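Local coordinates for merozoite surface protein-1 (Plasmodium knowlesi strain H, PDB 1N1I) that probably helps merozoites bind and invade host erythrocytes and leave them again, this chain being its C-terminal pair of EGF-like domains, at residues A62-C67 against V91-S96. Residues are numbered along the deposited sequence; the frame is centred on the assembly and turned at random.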
# COMPACT_ATOMS: atom_id res chain seq x y z
N ALA A 62 3.85 -2.53 0.64
CA ALA A 62 3.79 -2.55 2.10
C ALA A 62 5.15 -3.00 2.61
O ALA A 62 5.85 -3.74 1.93
CB ALA A 62 2.74 -3.51 2.56
N PRO A 63 5.54 -2.55 3.82
CA PRO A 63 6.83 -2.93 4.42
C PRO A 63 6.95 -4.43 4.54
O PRO A 63 8.04 -4.98 4.43
CB PRO A 63 6.78 -2.27 5.79
CG PRO A 63 5.96 -1.03 5.53
CD PRO A 63 4.84 -1.56 4.65
N GLU A 64 5.83 -5.09 4.76
CA GLU A 64 5.80 -6.54 4.91
C GLU A 64 5.66 -7.33 3.62
O GLU A 64 5.56 -8.56 3.66
CB GLU A 64 4.68 -6.95 5.86
CG GLU A 64 3.29 -6.46 5.47
CD GLU A 64 2.93 -5.14 6.14
OE1 GLU A 64 3.56 -4.12 5.82
OE2 GLU A 64 2.03 -5.14 6.99
N ALA A 65 5.64 -6.64 2.48
CA ALA A 65 5.50 -7.32 1.20
C ALA A 65 6.81 -7.45 0.41
O ALA A 65 7.82 -6.82 0.74
CB ALA A 65 4.46 -6.61 0.35
N GLU A 66 6.78 -8.28 -0.62
CA GLU A 66 7.93 -8.50 -1.49
C GLU A 66 7.72 -7.72 -2.78
O GLU A 66 6.66 -7.80 -3.39
CB GLU A 66 8.09 -10.00 -1.80
CG GLU A 66 9.05 -10.31 -2.95
CD GLU A 66 10.04 -11.41 -2.61
OE1 GLU A 66 11.07 -11.12 -1.97
OE2 GLU A 66 9.80 -12.58 -2.98
N CYS A 67 8.73 -6.97 -3.18
CA CYS A 67 8.67 -6.15 -4.38
C CYS A 67 9.43 -6.81 -5.52
O CYS A 67 10.54 -7.30 -5.33
CB CYS A 67 9.27 -4.77 -4.10
SG CYS A 67 9.09 -3.49 -5.39
N VAL A 91 -0.28 -2.16 -1.63
CA VAL A 91 0.25 -1.01 -0.90
C VAL A 91 0.04 -1.33 0.58
O VAL A 91 0.76 -0.83 1.44
CB VAL A 91 -0.49 0.30 -1.29
CG1 VAL A 91 -0.17 1.40 -0.28
CG2 VAL A 91 -0.05 0.75 -2.67
N PHE A 92 -0.94 -2.20 0.84
CA PHE A 92 -1.27 -2.66 2.18
C PHE A 92 -1.37 -4.18 2.19
O PHE A 92 -1.83 -4.79 1.22
CB PHE A 92 -2.61 -2.09 2.64
CG PHE A 92 -2.52 -0.71 3.21
CD1 PHE A 92 -1.94 -0.49 4.46
CD2 PHE A 92 -3.03 0.38 2.50
CE1 PHE A 92 -1.85 0.80 5.00
CE2 PHE A 92 -2.95 1.68 3.04
CZ PHE A 92 -2.36 1.89 4.30
N CYS A 93 -0.92 -4.81 3.27
CA CYS A 93 -1.03 -6.26 3.38
C CYS A 93 -1.99 -6.56 4.52
O CYS A 93 -1.75 -6.14 5.66
CB CYS A 93 0.32 -6.92 3.66
SG CYS A 93 1.40 -7.16 2.21
N SER A 94 -3.10 -7.23 4.19
CA SER A 94 -4.13 -7.66 5.16
C SER A 94 -3.42 -8.35 6.31
O SER A 94 -2.27 -8.77 6.17
CB SER A 94 -5.06 -8.70 4.57
OG SER A 94 -5.30 -8.48 3.19
N SER A 95 -4.09 -8.48 7.45
CA SER A 95 -3.45 -9.17 8.56
C SER A 95 -4.05 -10.57 8.62
O SER A 95 -5.21 -10.79 8.22
CB SER A 95 -3.67 -8.44 9.89
OG SER A 95 -2.60 -8.68 10.81
N SER A 96 -3.24 -11.52 9.08
CA SER A 96 -3.67 -12.91 9.17
C SER A 96 -3.64 -13.48 10.58
O SER A 96 -2.83 -13.07 11.42
CB SER A 96 -2.82 -13.79 8.24
OG SER A 96 -1.47 -13.86 8.68
O HOH W 1 0.60 -2.93 5.60
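C93 sets its sulphur against the turn A62-A65. SG of C93 lies 3.6 Å from CB of A65 and a little farther, 3.9 Å, from CB of A62. CB of C93 meets CG of E64 at 3.5 Å. SG stands beside the backbone N of C93, anti to the carbonyl carbon (chi1 -81°), which turns the sulphur to the two methyls. Two alanines suit this place because a lone methyl lets the backbone come close to a bulky sulphur. E64 lends its aliphatic part: CG lies between its backbone N and carbonyl carbon (chi1 55°), against C93, and the bend at chi2 carries the carboxylate past it to a water that donates weakly to OE2 of E64 and accepts weakly from N of C93. CB of A62 also rests 3.5 Å from O of V91, a carbonyl that R35 of the first EGF-like domain hydrogen-bonds.

The turn is type I, closed by A65 N to A62 O at 3.0 Å, and P63 fits its second position, where phi is -57°. N58 ties it further through O of A65. SG of C93 is joined to SG of C79, forming the last disulfide of the second EGF-like domain. The contact is thus chiefly apolar, packing that disulfide against the turn, with polar links between the segments confined to a weak water bridge.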